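Local coordinates for protein diaminopimelate decarboxylase (Aquifex aeolicus, PDB 2P3E) that probably catalyses the decarboxylation of meso-diaminopimelate to L-lysine, the closing step of lysine biosynthesis, with pyridoxal 5'-phosphate as cofactor, at residues 311-316 with 350-355; 306-311 with 342-347; 290-295 with 368-373; 323-328 with 356-361. One frame throughout, in Å; residues are numbered along the deposited sequence.

Contact 1: residues 311-316 with 350-355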
loop_
_atom_site.group_PDB
_atom_site.type_symbol
_atom_site.label_atom_id
_atom_site.label_comp_id
_atom_site.label_asym_id
_atom_site.label_seq_id
_atom_site.Cartn_x
_atom_site.Cartn_y
_atom_site.Cartn_z
ATOM N N ALA B 311 -4.153 14.277 -1.665
ATOM C CA ALA B 311 -4.345 12.830 -1.694
ATOM C C ALA B 311 -3.369 12.227 -2.662
ATOM O O ALA B 311 -3.131 12.768 -3.754
ATOM C CB ALA B 311 -5.779 12.459 -2.103
ATOM N N GLY B 312 -2.800 11.095 -2.286
ATOM C CA GLY B 312 -1.835 10.427 -3.158
ATOM C C GLY B 312 -2.001 8.925 -3.187
ATOM O O GLY B 312 -3.062 8.375 -2.819
ATOM N N MET B 313 -0.939 8.249 -3.629
ATOM C CA MET B 313 -0.957 6.798 -3.753
ATOM C C MET B 313 -1.182 6.115 -2.399
ATOM O O MET B 313 -1.573 4.940 -2.345
ATOM C CB MET B 313 0.336 6.304 -4.414
ATOM C CG MET B 313 1.588 6.492 -3.555
ATOM S SD MET B 313 3.095 6.019 -4.445
ATOM C CE MET B 313 2.883 4.229 -4.634
ATOM N N ASN B 314 -0.897 6.846 -1.327
ATOM C CA ASN B 314 -1.175 6.406 0.039
ATOM C C ASN B 314 -2.665 6.294 0.320
ATOM O O ASN B 314 -3.067 5.534 1.208
ATOM C CB ASN B 314 -0.560 7.388 1.052
ATOM C CG ASN B 314 -1.107 8.815 0.903
ATOM O OD1 ASN B 314 -1.012 9.445 -0.162
ATOM N ND2 ASN B 314 -1.666 9.334 1.981
ATOM N N ASP B 315 -3.464 7.068 -0.419
ATOM C CA ASP B 315 -4.936 7.103 -0.260
ATOM C C ASP B 315 -5.631 6.236 -1.297
ATOM O O ASP B 315 -6.575 5.508 -0.974
ATOM C CB ASP B 315 -5.456 8.544 -0.371
ATOM C CG ASP B 315 -4.900 9.454 0.724
ATOM O OD1 ASP B 315 -5.219 9.237 1.920
ATOM O OD2 ASP B 315 -4.146 10.391 0.382
ATOM N N LEU B 316 -5.162 6.323 -2.546
ATOM C CA LEU B 316 -5.727 5.553 -3.655
ATOM C C LEU B 316 -4.574 5.133 -4.526
ATOM O O LEU B 316 -3.944 5.967 -5.190
ATOM C CB LEU B 316 -6.728 6.398 -4.473
ATOM C CG LEU B 316 -7.357 5.758 -5.732
ATOM C CD1 LEU B 316 -8.100 4.459 -5.434
ATOM C CD2 LEU B 316 -8.293 6.747 -6.451
ATOM N N THR B 350 8.118 9.583 -7.737
ATOM C CA THR B 350 7.777 9.998 -9.106
ATOM C C THR B 350 6.469 9.336 -9.526
ATOM O O THR B 350 5.649 9.945 -10.223
ATOM C CB THR B 350 8.930 9.668 -10.090
ATOM O OG1 THR B 350 10.111 10.360 -9.658
ATOM C CG2 THR B 350 8.592 10.118 -11.509
ATOM N N GLY B 351 6.238 8.126 -9.019
ATOM C CA GLY B 351 5.044 7.348 -9.365
ATOM C C GLY B 351 3.793 7.669 -8.572
ATOM O O GLY B 351 2.785 7.005 -8.746
ATOM N N ASP B 352 3.849 8.668 -7.691
ATOM C CA ASP B 352 2.675 9.098 -6.934
ATOM C C ASP B 352 1.790 10.095 -7.722
ATOM O O ASP B 352 1.951 11.315 -7.626
ATOM C CB ASP B 352 3.076 9.737 -5.615
ATOM C CG ASP B 352 1.862 10.358 -4.864
ATOM O OD1 ASP B 352 0.765 9.757 -4.853
ATOM O OD2 ASP B 352 2.011 11.452 -4.296
ATOM N N PHE B 353 0.844 9.558 -8.472
ATOM C CA PHE B 353 -0.075 10.380 -9.246
ATOM C C PHE B 353 -1.469 9.790 -9.148
ATOM O O PHE B 353 -1.610 8.609 -8.859
ATOM C CB PHE B 353 0.374 10.431 -10.714
ATOM C CG PHE B 353 0.453 9.095 -11.388
ATOM C CD1 PHE B 353 -0.673 8.519 -11.968
ATOM C CD2 PHE B 353 1.666 8.419 -11.470
ATOM C CE1 PHE B 353 -0.603 7.294 -12.599
ATOM C CE2 PHE B 353 1.750 7.180 -12.089
ATOM C CZ PHE B 353 0.615 6.619 -12.670
ATOM N N LEU B 354 -2.485 10.620 -9.377
ATOM C CA LEU B 354 -3.859 10.161 -9.508
ATOM C C LEU B 354 -4.308 10.086 -10.982
ATOM O O LEU B 354 -5.211 9.322 -11.317
ATOM C CB LEU B 354 -4.794 11.072 -8.712
ATOM C CG LEU B 354 -4.534 11.161 -7.192
ATOM C CD1 LEU B 354 -5.522 12.110 -6.561
ATOM C CD2 LEU B 354 -4.599 9.765 -6.536
ATOM N N ALA B 355 -3.693 10.903 -11.838
ATOM C CA ALA B 355 -3.973 10.894 -13.298
ATOM C C ALA B 355 -2.836 11.572 -14.044
ATOM O O ALA B 355 -2.227 12.525 -13.530
ATOM C CB ALA B 355 -5.298 11.590 -13.609
HETATM O O HOH W 1 -2.116 6.213 -7.192
#

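Contact 2: residues 306-311 with 342-347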
loop_
_atom_site.group_PDB
_atom_site.type_symbol
_atom_site.label_atom_id
_atom_site.label_comp_id
_atom_site.label_asym_id
_atom_site.label_seq_id
_atom_site.Cartn_x
_atom_site.Cartn_y
_atom_site.Cartn_z
ATOM N N PHE B 306 1.285 20.598 -13.712
ATOM C CA PHE B 306 1.034 19.750 -12.553
ATOM C C PHE B 306 0.022 20.424 -11.632
ATOM O O PHE B 306 0.131 21.631 -11.327
ATOM C CB PHE B 306 2.338 19.443 -11.797
ATOM C CG PHE B 306 3.346 18.667 -12.606
ATOM C CD1 PHE B 306 3.370 17.273 -12.567
ATOM C CD2 PHE B 306 4.287 19.325 -13.397
ATOM C CE1 PHE B 306 4.304 16.553 -13.313
ATOM C CE2 PHE B 306 5.224 18.608 -14.143
ATOM C CZ PHE B 306 5.233 17.217 -14.091
ATOM N N ILE B 307 -0.962 19.637 -11.204
ATOM C CA ILE B 307 -1.929 20.033 -10.191
ATOM C C ILE B 307 -1.620 19.134 -8.986
ATOM O O ILE B 307 -1.894 17.930 -9.009
ATOM C CB ILE B 307 -3.377 19.820 -10.682
ATOM C CG1 ILE B 307 -3.655 20.693 -11.929
ATOM C CG2 ILE B 307 -4.392 20.087 -9.566
ATOM C CD1 ILE B 307 -5.030 20.490 -12.554
ATOM N N ILE B 308 -1.028 19.731 -7.953
ATOM C CA ILE B 308 -0.580 18.970 -6.777
ATOM C C ILE B 308 -1.669 19.015 -5.718
ATOM O O ILE B 308 -2.095 20.103 -5.310
ATOM C CB ILE B 308 0.770 19.516 -6.230
ATOM C CG1 ILE B 308 1.835 19.474 -7.340
ATOM C CG2 ILE B 308 1.220 18.718 -4.971
ATOM C CD1 ILE B 308 3.095 20.321 -7.077
ATOM N N VAL B 309 -2.129 17.835 -5.297
ATOM C CA VAL B 309 -3.254 17.713 -4.363
ATOM C C VAL B 309 -2.827 17.036 -3.067
ATOM O O VAL B 309 -1.673 16.594 -2.962
ATOM C CB VAL B 309 -4.473 16.970 -5.022
ATOM C CG1 VAL B 309 -5.008 17.782 -6.213
ATOM C CG2 VAL B 309 -4.095 15.528 -5.455
ATOM N N ASP B 310 -3.743 16.942 -2.094
ATOM C CA ASP B 310 -3.367 16.397 -0.778
ATOM C C ASP B 310 -3.586 14.892 -0.637
ATOM O O ASP B 310 -3.235 14.295 0.382
ATOM C CB ASP B 310 -3.991 17.201 0.390
ATOM C CG ASP B 310 -5.530 17.202 0.398
ATOM O OD1 ASP B 310 -6.193 16.537 -0.430
ATOM O OD2 ASP B 310 -6.087 17.891 1.282
ATOM N N ALA B 311 -4.153 14.277 -1.665
ATOM C CA ALA B 311 -4.345 12.830 -1.694
ATOM C C ALA B 311 -3.369 12.227 -2.662
ATOM O O ALA B 311 -3.131 12.768 -3.754
ATOM C CB ALA B 311 -5.779 12.459 -2.103
ATOM N N ASP B 342 -0.989 16.681 -15.217
ATOM C CA ASP B 342 -0.733 15.569 -14.305
ATOM C C ASP B 342 -1.299 15.949 -12.941
ATOM O O ASP B 342 -0.960 17.002 -12.385
ATOM C CB ASP B 342 0.763 15.309 -14.159
ATOM C CG ASP B 342 1.372 14.613 -15.371
ATOM O OD1 ASP B 342 0.689 14.394 -16.410
ATOM O OD2 ASP B 342 2.555 14.251 -15.251
ATOM N N ILE B 343 -2.157 15.093 -12.395
ATOM C CA ILE B 343 -2.761 15.367 -11.090
ATOM C C ILE B 343 -2.021 14.454 -10.138
ATOM O O ILE B 343 -2.144 13.232 -10.211
ATOM C CB ILE B 343 -4.280 15.103 -11.094
ATOM C CG1 ILE B 343 -4.949 16.025 -12.125
ATOM C CG2 ILE B 343 -4.895 15.325 -9.653
ATOM C CD1 ILE B 343 -6.358 15.624 -12.465
ATOM N N VAL B 344 -1.208 15.053 -9.281
ATOM C CA VAL B 344 -0.224 14.281 -8.520
ATOM C C VAL B 344 -0.382 14.555 -7.016
ATOM O O VAL B 344 -0.859 15.614 -6.622
ATOM C CB VAL B 344 1.213 14.625 -8.986
ATOM C CG1 VAL B 344 1.407 14.251 -10.482
ATOM C CG2 VAL B 344 1.516 16.108 -8.757
ATOM N N GLY B 345 0.050 13.608 -6.194
ATOM C CA GLY B 345 -0.178 13.713 -4.760
ATOM C C GLY B 345 1.022 14.206 -3.984
ATOM O O GLY B 345 1.996 14.672 -4.574
ATOM N N PRO B 346 0.958 14.091 -2.645
ATOM C CA PRO B 346 1.963 14.599 -1.714
ATOM C C PRO B 346 3.167 13.651 -1.519
ATOM O O PRO B 346 4.203 14.076 -1.004
ATOM C CB PRO B 346 1.170 14.723 -0.400
ATOM C CG PRO B 346 0.181 13.612 -0.472
ATOM C CD PRO B 346 -0.161 13.433 -1.941
ATOM N N ILE B 347 3.025 12.388 -1.934
ATOM C CA ILE B 347 4.038 11.368 -1.635
ATOM C C ILE B 347 5.337 11.627 -2.405
ATOM O O ILE B 347 5.310 12.057 -3.577
ATOM C CB ILE B 347 3.535 9.927 -1.940
ATOM C CG1 ILE B 347 2.294 9.560 -1.079
ATOM C CG2 ILE B 347 4.691 8.907 -1.821
ATOM C CD1 ILE B 347 2.567 9.405 0.436
#

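Contact 3: residues 290-295 with 368-373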
loop_
_atom_site.group_PDB
_atom_site.type_symbol
_atom_site.label_atom_id
_atom_site.label_comp_id
_atom_site.label_asym_id
_atom_site.label_seq_id
_atom_site.Cartn_x
_atom_site.Cartn_y
_atom_site.Cartn_z
ATOM N N ILE B 290 -16.400 7.960 -3.548
ATOM C CA ILE B 290 -15.604 8.944 -4.262
ATOM C C ILE B 290 -14.569 9.547 -3.310
ATOM O O ILE B 290 -14.799 9.624 -2.091
ATOM C CB ILE B 290 -16.459 10.045 -4.954
ATOM C CG1 ILE B 290 -17.150 10.945 -3.946
ATOM C CG2 ILE B 290 -17.509 9.448 -5.907
ATOM C CD1 ILE B 290 -17.775 12.133 -4.613
ATOM N N LEU B 291 -13.424 9.934 -3.853
ATOM C CA LEU B 291 -12.360 10.498 -3.047
ATOM C C LEU B 291 -12.270 11.998 -3.322
ATOM O O LEU B 291 -12.081 12.414 -4.474
ATOM C CB LEU B 291 -11.024 9.810 -3.334
ATOM C CG LEU B 291 -9.750 10.352 -2.649
ATOM C CD1 LEU B 291 -9.860 10.279 -1.127
ATOM C CD2 LEU B 291 -8.522 9.558 -3.145
ATOM N N ILE B 292 -12.408 12.797 -2.263
ATOM C CA ILE B 292 -12.313 14.254 -2.375
ATOM C C ILE B 292 -10.941 14.693 -1.930
ATOM O O ILE B 292 -10.445 14.269 -0.875
ATOM C CB ILE B 292 -13.372 15.016 -1.513
ATOM C CG1 ILE B 292 -14.794 14.466 -1.746
ATOM C CG2 ILE B 292 -13.299 16.552 -1.773
ATOM C CD1 ILE B 292 -15.252 14.410 -3.228
ATOM N N THR B 293 -10.329 15.547 -2.744
ATOM C CA THR B 293 -8.989 16.019 -2.464
ATOM C C THR B 293 -8.891 17.517 -2.748
ATOM O O THR B 293 -9.582 18.021 -3.612
ATOM C CB THR B 293 -7.919 15.195 -3.261
ATOM O OG1 THR B 293 -6.608 15.647 -2.925
ATOM C CG2 THR B 293 -8.118 15.292 -4.787
ATOM N N GLN B 294 -8.033 18.212 -2.006
ATOM C CA GLN B 294 -7.852 19.655 -2.190
ATOM C C GLN B 294 -6.540 19.965 -2.911
ATOM O O GLN B 294 -5.481 19.402 -2.603
ATOM C CB GLN B 294 -7.904 20.359 -0.830
ATOM C CG GLN B 294 -7.839 21.886 -0.907
ATOM C CD GLN B 294 -7.723 22.512 0.457
ATOM O OE1 GLN B 294 -6.846 22.154 1.253
ATOM N NE2 GLN B 294 -8.603 23.457 0.737
ATOM N N VAL B 295 -6.627 20.868 -3.885
ATOM C CA VAL B 295 -5.473 21.362 -4.622
ATOM C C VAL B 295 -4.581 22.207 -3.697
ATOM O O VAL B 295 -5.057 23.138 -3.037
ATOM C CB VAL B 295 -5.899 22.196 -5.875
ATOM C CG1 VAL B 295 -4.652 22.752 -6.589
ATOM C CG2 VAL B 295 -6.764 21.357 -6.838
ATOM N N TYR B 368 -11.465 21.964 -4.534
ATOM C CA TYR B 368 -11.548 20.511 -4.352
ATOM C C TYR B 368 -11.827 19.766 -5.659
ATOM O O TYR B 368 -12.548 20.281 -6.533
ATOM C CB TYR B 368 -12.642 20.162 -3.335
ATOM C CG TYR B 368 -12.503 20.884 -2.021
ATOM C CD1 TYR B 368 -11.570 20.463 -1.069
ATOM C CD2 TYR B 368 -13.303 22.004 -1.729
ATOM C CE1 TYR B 368 -11.442 21.144 0.159
ATOM C CE2 TYR B 368 -13.177 22.692 -0.512
ATOM C CZ TYR B 368 -12.254 22.256 0.416
ATOM O OH TYR B 368 -12.133 22.904 1.625
ATOM N N LEU B 369 -11.258 18.558 -5.777
ATOM C CA LEU B 369 -11.547 17.649 -6.894
ATOM C C LEU B 369 -12.212 16.369 -6.359
ATOM O O LEU B 369 -11.973 15.981 -5.209
ATOM C CB LEU B 369 -10.247 17.271 -7.627
ATOM C CG LEU B 369 -9.359 18.411 -8.173
ATOM C CD1 LEU B 369 -8.082 17.873 -8.836
ATOM C CD2 LEU B 369 -10.182 19.224 -9.159
ATOM N N ALA B 370 -13.062 15.750 -7.180
ATOM C CA ALA B 370 -13.660 14.453 -6.897
ATOM C C ALA B 370 -13.076 13.375 -7.804
ATOM O O ALA B 370 -13.142 13.480 -9.032
ATOM C CB ALA B 370 -15.187 14.509 -7.047
ATOM N N VAL B 371 -12.492 12.353 -7.181
ATOM C CA VAL B 371 -11.959 11.185 -7.881
ATOM C C VAL B 371 -13.031 10.093 -7.808
ATOM O O VAL B 371 -13.384 9.624 -6.716
ATOM C CB VAL B 371 -10.615 10.674 -7.250
ATOM C CG1 VAL B 371 -10.038 9.493 -8.046
ATOM C CG2 VAL B 371 -9.579 11.825 -7.148
ATOM N N LEU B 372 -13.565 9.698 -8.967
ATOM C CA LEU B 372 -14.718 8.783 -8.969
ATOM C C LEU B 372 -14.278 7.327 -8.864
ATOM O O LEU B 372 -13.087 7.033 -9.008
ATOM C CB LEU B 372 -15.586 8.991 -10.223
ATOM C CG LEU B 372 -16.125 10.405 -10.485
ATOM C CD1 LEU B 372 -17.083 10.355 -11.679
ATOM C CD2 LEU B 372 -16.799 11.012 -9.244
ATOM N N SER B 373 -15.240 6.434 -8.588
ATOM C CA SER B 373 -15.018 4.983 -8.685
ATOM C C SER B 373 -13.971 4.509 -7.676
ATOM O O SER B 373 -13.189 3.597 -7.942
ATOM C CB SER B 373 -14.584 4.598 -10.118
ATOM O OG SER B 373 -15.310 5.326 -11.105
#

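Contact 4: residues 323-328 with 356-361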
loop_
_atom_site.group_PDB
_atom_site.type_symbol
_atom_site.label_atom_id
_atom_site.label_comp_id
_atom_site.label_asym_id
_atom_site.label_seq_id
_atom_site.Cartn_x
_atom_site.Cartn_y
_atom_site.Cartn_z
ATOM N N ASN B 323 -1.641 1.859 -13.473
ATOM C CA ASN B 323 -1.974 2.919 -14.452
ATOM C C ASN B 323 -3.478 2.976 -14.686
ATOM O O ASN B 323 -3.950 3.244 -15.797
ATOM C CB ASN B 323 -1.177 2.776 -15.775
ATOM C CG ASN B 323 -1.346 3.991 -16.721
ATOM O OD1 ASN B 323 -1.587 5.132 -16.294
ATOM N ND2 ASN B 323 -1.213 3.736 -18.014
ATOM N N ALA B 324 -4.227 2.726 -13.613
ATOM C CA ALA B 324 -5.673 2.661 -13.659
ATOM C C ALA B 324 -6.263 4.030 -13.917
ATOM O O ALA B 324 -5.743 5.049 -13.433
ATOM C CB ALA B 324 -6.229 2.082 -12.337
ATOM N N TYR B 325 -7.346 4.043 -14.693
ATOM C CA TYR B 325 -8.115 5.242 -14.949
ATOM C C TYR B 325 -9.200 5.417 -13.871
ATOM O O TYR B 325 -10.074 4.545 -13.678
ATOM C CB TYR B 325 -8.768 5.179 -16.355
ATOM C CG TYR B 325 -9.520 6.444 -16.727
ATOM C CD1 TYR B 325 -8.973 7.376 -17.618
ATOM C CD2 TYR B 325 -10.761 6.737 -16.153
ATOM C CE1 TYR B 325 -9.645 8.552 -17.923
ATOM C CE2 TYR B 325 -11.446 7.905 -16.474
ATOM C CZ TYR B 325 -10.882 8.801 -17.356
ATOM O OH TYR B 325 -11.564 9.951 -17.654
ATOM N N HIS B 326 -9.138 6.551 -13.184
ATOM C CA HIS B 326 -10.242 7.068 -12.382
ATOM C C HIS B 326 -10.634 8.440 -12.946
ATOM O O HIS B 326 -9.775 9.293 -13.155
ATOM C CB HIS B 326 -9.828 7.221 -10.911
ATOM C CG HIS B 326 -9.703 5.916 -10.186
ATOM N ND1 HIS B 326 -10.679 5.440 -9.337
ATOM C CD2 HIS B 326 -8.720 4.979 -10.197
ATOM C CE1 HIS B 326 -10.311 4.257 -8.864
ATOM N NE2 HIS B 326 -9.126 3.959 -9.366
ATOM N N HIS B 327 -11.923 8.626 -13.183
ATOM C CA HIS B 327 -12.450 9.907 -13.642
ATOM C C HIS B 327 -12.308 10.943 -12.525
ATOM O O HIS B 327 -12.606 10.661 -11.356
ATOM C CB HIS B 327 -13.900 9.760 -14.098
ATOM C CG HIS B 327 -14.368 10.859 -15.015
ATOM N ND1 HIS B 327 -13.756 11.138 -16.215
ATOM C CD2 HIS B 327 -15.403 11.729 -14.910
ATOM C CE1 HIS B 327 -14.377 12.149 -16.805
ATOM N NE2 HIS B 327 -15.391 12.517 -16.040
ATOM N N ILE B 328 -11.795 12.122 -12.887
ATOM C CA ILE B 328 -11.573 13.207 -11.920
ATOM C C ILE B 328 -12.282 14.484 -12.406
ATOM O O ILE B 328 -12.051 14.928 -13.535
ATOM C CB ILE B 328 -10.064 13.486 -11.667
ATOM C CG1 ILE B 328 -9.355 12.189 -11.197
ATOM C CG2 ILE B 328 -9.889 14.618 -10.650
ATOM C CD1 ILE B 328 -7.868 12.335 -10.914
ATOM N N LEU B 356 -2.536 11.069 -15.243
ATOM C CA LEU B 356 -1.501 11.663 -16.094
ATOM C C LEU B 356 -2.073 12.172 -17.403
ATOM O O LEU B 356 -2.933 11.524 -17.988
ATOM C CB LEU B 356 -0.396 10.642 -16.398
ATOM C CG LEU B 356 0.373 10.022 -15.220
ATOM C CD1 LEU B 356 1.381 8.993 -15.728
ATOM C CD2 LEU B 356 1.077 11.086 -14.419
ATOM N N ASP B 357 -1.572 13.317 -17.874
ATOM C CA ASP B 357 -1.966 13.884 -19.184
ATOM C C ASP B 357 -3.489 13.913 -19.329
ATOM O O ASP B 357 -4.043 13.497 -20.367
ATOM C CB ASP B 357 -1.346 13.064 -20.323
ATOM C CG ASP B 357 0.158 13.215 -20.410
ATOM O OD1 ASP B 357 0.692 14.294 -20.067
ATOM O OD2 ASP B 357 0.814 12.242 -20.819
ATOM N N ARG B 358 -4.172 14.395 -18.287
ATOM C CA ARG B 358 -5.619 14.356 -18.240
ATOM C C ARG B 358 -6.224 15.732 -18.446
ATOM O O ARG B 358 -5.747 16.729 -17.874
ATOM C CB ARG B 358 -6.097 13.776 -16.901
ATOM C CG ARG B 358 -7.603 13.563 -16.803
ATOM C CD ARG B 358 -8.097 12.282 -17.532
ATOM N NE ARG B 358 -7.378 11.075 -17.093
ATOM C CZ ARG B 358 -7.651 10.405 -15.974
ATOM N NH1 ARG B 358 -8.648 10.796 -15.183
ATOM N NH2 ARG B 358 -6.932 9.329 -15.636
ATOM N N GLU B 359 -7.298 15.774 -19.233
ATOM C CA GLU B 359 -8.063 16.995 -19.437
ATOM C C GLU B 359 -8.906 17.288 -18.204
ATOM O O GLU B 359 -9.612 16.407 -17.686
ATOM C CB GLU B 359 -8.974 16.866 -20.662
ATOM C CG GLU B 359 -8.241 17.061 -21.990
ATOM C CD GLU B 359 -7.973 18.525 -22.338
ATOM O OE1 GLU B 359 -8.236 19.433 -21.501
ATOM O OE2 GLU B 359 -7.487 18.763 -23.467
ATOM N N ILE B 360 -8.803 18.522 -17.729
ATOM C CA ILE B 360 -9.544 18.959 -16.560
ATOM C C ILE B 360 -9.687 20.475 -16.582
ATOM O O ILE B 360 -8.797 21.180 -17.057
ATOM C CB ILE B 360 -8.847 18.514 -15.243
ATOM C CG1 ILE B 360 -9.779 18.723 -14.043
ATOM C CG2 ILE B 360 -7.494 19.219 -15.064
ATOM C CD1 ILE B 360 -9.241 18.120 -12.733
ATOM N N GLU B 361 -10.823 20.952 -16.088
ATOM C CA GLU B 361 -11.065 22.374 -15.874
ATOM C C GLU B 361 -9.901 22.920 -15.072
ATOM O O GLU B 361 -9.404 22.253 -14.140
ATOM C CB GLU B 361 -12.352 22.530 -15.085
ATOM C CG GLU B 361 -13.202 23.707 -15.454
ATOM C CD GLU B 361 -14.556 23.672 -14.765
ATOM O OE1 GLU B 361 -15.350 22.725 -14.997
ATOM O OE2 GLU B 361 -14.823 24.605 -13.993
HETATM O O HOH W 2 -6.533 7.923 -13.219
HETATM O O HOH W 3 -10.846 12.854 -15.514
#

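Contact 1: residues 311-316 with 350-355
The one direct hydrogen bond of this contact runs from the backbone N of Met-313 to Asp-352 OD1 (2.6 Å, 153° at the hydrogen). The N-H reaches OD1 on the syn side and sits 30° out of the carboxylate plane. The aspartate's CG is anti to its own backbone N (chi1 173°), and the carboxylate ends up against the turn at 312-315. That turn is tied from within: Gly-312 O accepts from the N atoms of both Asp-315 and Leu-316, while Gly-312 N donates to Asp-315 OD2. Asp-352 OD2 has its own partners, Ile-347 N and a salt bridge to Lys-175 of the second subunit. An alanine in place of Asp-352 would probably leave Met-313 N and Ile-347 N without this acceptor and the lysine without its carboxylate, and let the turn drift from 350-355.

A water makes the second polar link, donating to Leu-316 O at 2.7 Å and to Phe-353 O at 3.0 Å.

The van der Waals contacts lie around these bonds. Gly-312 CA approaches Asp-352 OD1 at 3.2 Å, and Met-313 SD lies 3.9 Å from Asp-352 CB. Leu-354 sets its two methyls against the other loop, CD1 3.7 Å from Ala-311 O and CD2 4.5 Å from Leu-316 CB. Ala-311 O is buried here and has no polar partner in the model.

Leu-354 and Ala-355 both face Ile-343, a classic beta bulge. The two loops lie beside Arg-318 and Glu-349, probable substrate-binding residues, at the dimer interface where decarboxylases of this family form their active sites.

Contact 2: residues 306-311 with 342-347
Ile-308 and Val-344 meet at the apolar centre, CG1 of the isoleucine 3.7 Å from CG2 of the valine. Val-344 has CG1 anti to its carbonyl carbon (chi1 -62°), and this other methyl lies near the plane of the Phe-306 ring, at its edge, 4.2 Å from CD1. On the opposite face of the sheet Ile-307 and Ile-343 are paired. Val-309 CG1 lies 4.2 Å from Ile-343 CG2.

Between these two faces the backbones run parallel, their N-to-C directions 19° apart. Ile-307 N donates to Asp-342 O (2.9 Å), Ile-307 O accepts from Val-344 N (3.0 Å), and Val-309 N donates to Val-344 O (2.9 Å). Past the last of these, Pro-346 continues the contact by packing its CD 3.5 Å from Ala-311 C.

The polar edge is at Asp-342. Its side chain lies alongside that of Phe-306, pointing the same way, with OD2 3.5 Å from CE1 and the carboxylate plane turned 86° from the ring. OD1 of Asp-342 accepts from Asp-357 N, while OD2 has a long, weak ion pair with Lys-304.

Strand 304-309 is flanked by strand 289-301, antiparallel to it, and by 338-344, which pairs in turn with 358-361. Ile-360 of that last strand packs on the Ile-307 and Ile-343 face. Lys-175 of the second subunit packs on Phe-306 and Val-344 and bonds to Gly-345 O and Ile-347 O; Val-109 of that subunit packs on Ile-308.

Contact 3: residues 290-295 with 368-373
Leu-291 O accepts from Val-371 N at 2.7 Å, and Leu-291 N returns a bond to Val-371 O at 2.9 Å, closing a hydrogen-bonded antiparallel pair. Two residues on, Thr-293 and Leu-369 repeat the exchange, with Thr-293 O receiving Leu-369 N at 2.8 Å. Ile-292 with Ala-370 and Gln-294 with Tyr-368 are the non-hydrogen-bonded pairs.

The side chains of Gln-294 and Tyr-368 cross at a slant. CG of the glutamine is anti to the backbone N (chi1 -175°) and the chain beyond it is extended; the amide plane lies within 7° of the ring plane. Gln-294 CB lies 3.7 Å from Tyr-368 CD1, and Gln-294 CG 3.8 Å from CE1 of the same ring. The amide is held from outside, NE2 donating to Gly-366 O. On the same face Ile-292 reaches two neighbours, CG2 against Tyr-368 CB and CD1 within 3.8 Å of Ala-370 CB. Beyond them Ile-290 CG2 meets Leu-372 CD2 at 3.8 Å, these two side chains lying side by side.

The other face carries Leu-291 against Val-371, CB to CB 4.0 Å, and Thr-293 against Leu-369. Thr-293 turns its OG1 to Asp-310 OD1, which also takes Gln-294 N.

Backbone bonds thus join these two strands of the mixed sheet in the beta domain, and largely buried carbon fills both faces. Thr-293 OG1 and the Gln-294 amide find partners in the same chain, and the Gln-294/Tyr-368 end is partly exposed.

Contact 4: residues 323-328 with 356-361
The guanidinium of Arg-358 lies flat on the ring of Tyr-325, an off-centre cation-pi stack with centres 3.9 Å apart and planes 19° from parallel. The ring carbon CE1 sits over the middle of the guanidinium, 3.3 Å from CZ, while NH1 is above the ring but displaced toward its rim. Arg-358 gets there by folding: CG starts anti to the backbone N, then bends at chi2 (79°) and chi3 (54°) turn the chain.

Around its edge the guanidinium is held in plane by three oxygens. NH1 donates to His-326 O at 2.8 Å, approaching tilted from that carbonyl's plane, and to a water that also accepts from Ile-328 N. NH2 donates at 2.8 Å to a second water, which joins Ala-324 O to His-326 N. Tyr-325 OH is itself hydrogen-bonded to His-327 ND1 (2.9 Å), which probably helps fix the ring's orientation. A methionine in place of Arg-358 would probably leave His-326 O without this donor, the two waters with one partner fewer each and the tyrosine without its stacked cation.

Further along, the contact turns apolar, Ile-328 CG2 meeting Ile-360 CD1 at 4.1 Å.

Asp-357 and Arg-358 both face Ala-341 in a G1 beta bulge. Through its stack and its bond to His-326 O, the arginine ties strand 358-361 to the loop between helix 318-322 and strand 328-330, in the beta domain that accompanies the barrel in these decarboxylases. The same loop carries His-326, whose side chain packs against Arg-318, a probable substrate-binding residue.

Overall arrangement
All four contacts lie in the beta domain, their centres 7 to 12 Å apart. Along the chain the first segments come in the order 290-295, 306-311, 311-316 and 323-328, and the second ones follow as 342-347, 350-355, 356-361 and 368-373. Contact 3 therefore encloses the other three, which interlace. Contacts 2 and 3 join strands of one mixed sheet, with 289-301 and 304-309 as neighbours; contact 4 reaches it through strand 358-361. Contacts 1 and 2 share Ala-311 and touch the second subunit, whereas contacts 3 and 4 do not. Contacts 2 and 3 belong to the sheet itself, and the loops of contact 1 leave it where the second subunit is met.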